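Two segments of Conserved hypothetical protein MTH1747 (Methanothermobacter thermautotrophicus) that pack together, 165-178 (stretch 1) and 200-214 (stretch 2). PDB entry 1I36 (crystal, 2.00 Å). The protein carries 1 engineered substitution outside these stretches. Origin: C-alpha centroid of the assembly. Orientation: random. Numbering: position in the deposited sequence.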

# COMPACT_ATOMS: atom_id res chain seq x y z
N TYR A 165 -4.75 -2.61 -6.62
CA TYR A 165 -4.16 -2.22 -5.33
C TYR A 165 -2.73 -2.74 -5.17
O TYR A 165 -1.79 -1.96 -4.96
CB TYR A 165 -5.04 -2.70 -4.16
CG TYR A 165 -4.47 -2.32 -2.81
CD1 TYR A 165 -3.68 -3.21 -2.10
CD2 TYR A 165 -4.73 -1.07 -2.25
CE1 TYR A 165 -3.15 -2.87 -0.85
CE2 TYR A 165 -4.20 -0.71 -0.99
CZ TYR A 165 -3.42 -1.62 -0.31
OH TYR A 165 -2.88 -1.29 0.92
N THR A 166 -2.55 -4.05 -5.36
CA THR A 166 -1.23 -4.65 -5.20
C THR A 166 -0.18 -4.11 -6.17
O THR A 166 1.00 -3.94 -5.79
CB THR A 166 -1.26 -6.20 -5.19
OG1 THR A 166 -1.69 -6.67 -6.46
CG2 THR A 166 -2.23 -6.70 -4.11
N LYS A 167 -0.58 -3.76 -7.39
CA LYS A 167 0.37 -3.18 -8.34
C LYS A 167 0.68 -1.72 -7.97
O LYS A 167 1.81 -1.25 -8.16
CB LYS A 167 -0.14 -3.26 -9.77
CG LYS A 167 -0.13 -4.66 -10.36
CD LYS A 167 -0.90 -4.64 -11.69
CE LYS A 167 -0.74 -5.96 -12.45
NZ LYS A 167 -0.94 -7.17 -11.61
N GLY A 168 -0.32 -1.01 -7.45
CA GLY A 168 -0.11 0.37 -7.04
C GLY A 168 0.89 0.46 -5.88
O GLY A 168 1.73 1.34 -5.88
N VAL A 169 0.76 -0.42 -4.89
CA VAL A 169 1.66 -0.49 -3.73
C VAL A 169 3.10 -0.78 -4.19
O VAL A 169 4.07 -0.23 -3.63
CB VAL A 169 1.19 -1.58 -2.73
CG1 VAL A 169 2.25 -1.85 -1.65
CG2 VAL A 169 -0.13 -1.14 -2.09
N SER A 170 3.25 -1.68 -5.17
CA SER A 170 4.59 -2.00 -5.72
C SER A 170 5.23 -0.76 -6.32
O SER A 170 6.45 -0.54 -6.16
CB SER A 170 4.48 -3.07 -6.83
OG SER A 170 4.20 -4.32 -6.24
N ALA A 171 4.44 0.03 -7.03
CA ALA A 171 4.97 1.25 -7.63
C ALA A 171 5.33 2.29 -6.55
O ALA A 171 6.32 3.02 -6.69
CB ALA A 171 3.96 1.84 -8.59
N LEU A 172 4.47 2.42 -5.54
CA LEU A 172 4.68 3.38 -4.45
C LEU A 172 5.94 2.98 -3.68
O LEU A 172 6.78 3.83 -3.34
CB LEU A 172 3.48 3.40 -3.50
CG LEU A 172 2.18 4.01 -4.03
CD1 LEU A 172 1.00 3.62 -3.12
CD2 LEU A 172 2.27 5.55 -4.15
N LEU A 173 6.09 1.68 -3.46
CA LEU A 173 7.25 1.17 -2.74
C LEU A 173 8.52 1.47 -3.51
O LEU A 173 9.49 1.99 -2.95
CB LEU A 173 7.15 -0.32 -2.55
CG LEU A 173 8.32 -0.87 -1.73
CD1 LEU A 173 8.17 -0.43 -0.26
CD2 LEU A 173 8.33 -2.39 -1.83
N TRP A 174 8.51 1.14 -4.80
CA TRP A 174 9.66 1.38 -5.66
C TRP A 174 10.10 2.84 -5.67
O TRP A 174 11.28 3.13 -5.52
CB TRP A 174 9.38 0.93 -7.10
CG TRP A 174 10.59 1.12 -7.98
CD1 TRP A 174 11.64 0.25 -8.15
CD2 TRP A 174 10.89 2.27 -8.76
NE1 TRP A 174 12.57 0.80 -9.01
CE2 TRP A 174 12.13 2.04 -9.39
CE3 TRP A 174 10.23 3.47 -8.99
CZ2 TRP A 174 12.71 2.97 -10.23
CZ3 TRP A 174 10.81 4.39 -9.84
CH2 TRP A 174 12.03 4.14 -10.44
N GLU A 175 9.16 3.76 -5.89
CA GLU A 175 9.53 5.16 -5.91
C GLU A 175 10.08 5.63 -4.55
O GLU A 175 11.09 6.34 -4.50
CB GLU A 175 8.37 6.04 -6.36
CG GLU A 175 8.71 7.53 -6.29
CD GLU A 175 7.81 8.39 -7.14
OE1 GLU A 175 6.77 8.85 -6.65
OE2 GLU A 175 8.18 8.64 -8.30
N THR A 176 9.42 5.23 -3.47
CA THR A 176 9.86 5.60 -2.11
C THR A 176 11.28 5.08 -1.82
O THR A 176 12.13 5.84 -1.34
CB THR A 176 8.89 5.06 -1.05
OG1 THR A 176 7.64 5.72 -1.18
CG2 THR A 176 9.42 5.31 0.38
N LEU A 177 11.55 3.82 -2.18
CA LEU A 177 12.86 3.22 -1.93
C LEU A 177 13.97 3.69 -2.87
O LEU A 177 15.15 3.69 -2.49
CB LEU A 177 12.76 1.71 -1.93
CG LEU A 177 11.92 1.14 -0.80
CD1 LEU A 177 11.90 -0.38 -0.90
CD2 LEU A 177 12.48 1.58 0.55
N THR A 178 13.61 4.08 -4.08
CA THR A 178 14.58 4.59 -5.02
C THR A 178 15.05 5.96 -4.52
O THR A 178 16.23 6.27 -4.59
CB THR A 178 14.00 4.67 -6.45
OG1 THR A 178 13.73 3.34 -6.91
CG2 THR A 178 15.01 5.31 -7.40
N ASP A 200 5.78 -8.93 8.62
CA ASP A 200 7.18 -9.04 8.16
C ASP A 200 7.59 -8.06 7.07
O ASP A 200 8.68 -8.18 6.52
CB ASP A 200 7.44 -10.49 7.71
N PHE A 201 6.71 -7.11 6.75
CA PHE A 201 6.89 -6.07 5.75
C PHE A 201 8.19 -6.12 4.92
O PHE A 201 8.14 -6.35 3.71
CB PHE A 201 6.72 -4.66 6.35
CG PHE A 201 6.66 -3.58 5.31
CD1 PHE A 201 5.46 -3.28 4.68
CD2 PHE A 201 7.82 -2.94 4.87
CE1 PHE A 201 5.41 -2.39 3.63
CE2 PHE A 201 7.77 -2.04 3.80
CZ PHE A 201 6.56 -1.77 3.19
N ARG A 202 9.32 -5.84 5.56
CA ARG A 202 10.60 -5.82 4.87
C ARG A 202 10.79 -6.99 3.91
O ARG A 202 11.28 -6.80 2.80
CB ARG A 202 11.77 -5.75 5.86
CG ARG A 202 13.13 -5.58 5.15
CD ARG A 202 14.30 -5.45 6.11
NE ARG A 202 15.56 -5.37 5.38
CZ ARG A 202 16.10 -6.38 4.70
NH1 ARG A 202 15.50 -7.57 4.65
NH2 ARG A 202 17.24 -6.20 4.04
N GLU A 203 10.38 -8.19 4.32
CA GLU A 203 10.50 -9.37 3.47
C GLU A 203 9.46 -9.43 2.36
O GLU A 203 9.80 -9.69 1.21
CB GLU A 203 10.47 -10.65 4.31
CG GLU A 203 11.80 -10.97 5.01
CD GLU A 203 12.94 -11.33 4.04
OE1 GLU A 203 14.08 -11.50 4.52
OE2 GLU A 203 12.70 -11.46 2.82
N SER A 204 8.19 -9.20 2.71
CA SER A 204 7.10 -9.20 1.72
C SER A 204 7.30 -8.08 0.69
O SER A 204 6.82 -8.17 -0.44
CB SER A 204 5.74 -9.04 2.42
OG SER A 204 5.38 -10.19 3.17
N ALA A 205 8.04 -7.04 1.09
CA ALA A 205 8.32 -5.89 0.23
C ALA A 205 9.49 -6.09 -0.74
O ALA A 205 9.40 -5.73 -1.90
CB ALA A 205 8.55 -4.64 1.08
N ILE A 206 10.59 -6.65 -0.25
CA ILE A 206 11.75 -6.88 -1.10
C ILE A 206 11.42 -7.86 -2.25
O ILE A 206 11.91 -7.70 -3.36
CB ILE A 206 12.96 -7.40 -0.29
CG1 ILE A 206 14.15 -7.66 -1.21
CG2 ILE A 206 12.60 -8.68 0.47
CD1 ILE A 206 15.34 -8.33 -0.52
N SER A 207 10.54 -8.82 -1.98
CA SER A 207 10.15 -9.81 -2.99
C SER A 207 9.19 -9.20 -4.01
O SER A 207 9.29 -9.48 -5.21
CB SER A 207 9.52 -11.05 -2.33
OG SER A 207 8.33 -10.73 -1.65
N ARG A 208 8.25 -8.38 -3.52
CA ARG A 208 7.28 -7.70 -4.37
C ARG A 208 8.03 -6.77 -5.34
O ARG A 208 7.68 -6.67 -6.51
CB ARG A 208 6.30 -6.90 -3.50
CG ARG A 208 5.97 -5.47 -4.01
CD ARG A 208 5.12 -4.66 -3.03
NE ARG A 208 3.72 -5.07 -2.99
CZ ARG A 208 3.13 -5.63 -1.93
NH1 ARG A 208 3.83 -5.84 -0.82
NH2 ARG A 208 1.83 -5.95 -1.96
N LEU A 209 9.06 -6.12 -4.82
CA LEU A 209 9.89 -5.19 -5.57
C LEU A 209 10.64 -5.91 -6.69
O LEU A 209 10.69 -5.44 -7.82
CB LEU A 209 10.88 -4.54 -4.63
CG LEU A 209 11.69 -3.33 -5.07
CD1 LEU A 209 10.85 -2.06 -4.98
CD2 LEU A 209 12.89 -3.21 -4.13
N LYS A 210 11.25 -7.03 -6.33
CA LYS A 210 12.00 -7.84 -7.29
C LYS A 210 11.11 -8.35 -8.42
O LYS A 210 11.45 -8.20 -9.59
CB LYS A 210 12.67 -9.01 -6.58
CG LYS A 210 14.00 -8.67 -5.91
CD LYS A 210 15.07 -8.31 -6.94
CE LYS A 210 15.46 -9.51 -7.82
NZ LYS A 210 16.11 -10.60 -7.04
N SER A 211 9.97 -8.94 -8.08
CA SER A 211 9.05 -9.47 -9.07
C SER A 211 8.54 -8.37 -10.01
O SER A 211 8.43 -8.59 -11.22
CB SER A 211 7.86 -10.13 -8.39
OG SER A 211 8.28 -10.98 -7.34
N SER A 212 8.25 -7.20 -9.45
CA SER A 212 7.76 -6.06 -10.23
C SER A 212 8.77 -5.58 -11.26
O SER A 212 8.39 -5.07 -12.33
CB SER A 212 7.37 -4.89 -9.30
OG SER A 212 6.07 -5.09 -8.76
N CYS A 213 10.05 -5.71 -10.94
CA CYS A 213 11.09 -5.29 -11.87
C CYS A 213 11.35 -6.37 -12.92
O CYS A 213 11.46 -6.08 -14.11
CB CYS A 213 12.35 -4.93 -11.10
SG CYS A 213 12.01 -3.65 -9.85
N ILE A 214 11.37 -7.62 -12.48
CA ILE A 214 11.59 -8.77 -13.35
C ILE A 214 10.50 -8.82 -14.42
O ILE A 214 10.79 -8.91 -15.62
CB ILE A 214 11.60 -10.09 -12.51
CG1 ILE A 214 12.85 -10.15 -11.62
CG2 ILE A 214 11.52 -11.32 -13.42
CD1 ILE A 214 12.81 -11.24 -10.53

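How do the two helices meet? Their axes cross at 98° with a closest approach of 9.6 Å, with Ser170 CA 6.2 Å from Leu209 CA where the two backbones come closest. Ser170 has chi1 m, which puts its OG 3.2 Å from Ser212 OG, a weak hydrogen bond, and 3.3 Å from Thr166 O.

Where does the long side chain of Arg208 go? It settles as a knob among Thr166, Val169, Ser170 and Leu173. Its chi1 of 137° lies between the standard wells, while chi3 is m, and the chain runs along the first helix with Arg208 CG 3.1 Å from Ser170 OG. Val169 CG1 covers one face of the guanidinium, 3.8 Å from Arg208 NE, whereas Thr166 O lies at its edge, 4.1 Å from the same NE.

What does Leu173 gain from its t, p rotamer? Leu173 CD2 reaches the second helix, 3.7 Å from Ala205 CB and 4.0 Å from Leu209 CD1, while Leu173 CD1 lies 4.0 Å from Phe201 CZ.

How does Leu209 reach across when its CA-to-CB bond points sideways? Its t, p conformation brings the side-chain end nearer, with Leu209 CD1 3.9 Å from Trp174 CB and Leu209 CD2 4.4 Å from Leu177 CD1. Farther along, Cys213 SG approaches Trp174 CD1 obliquely at 4.3 Å.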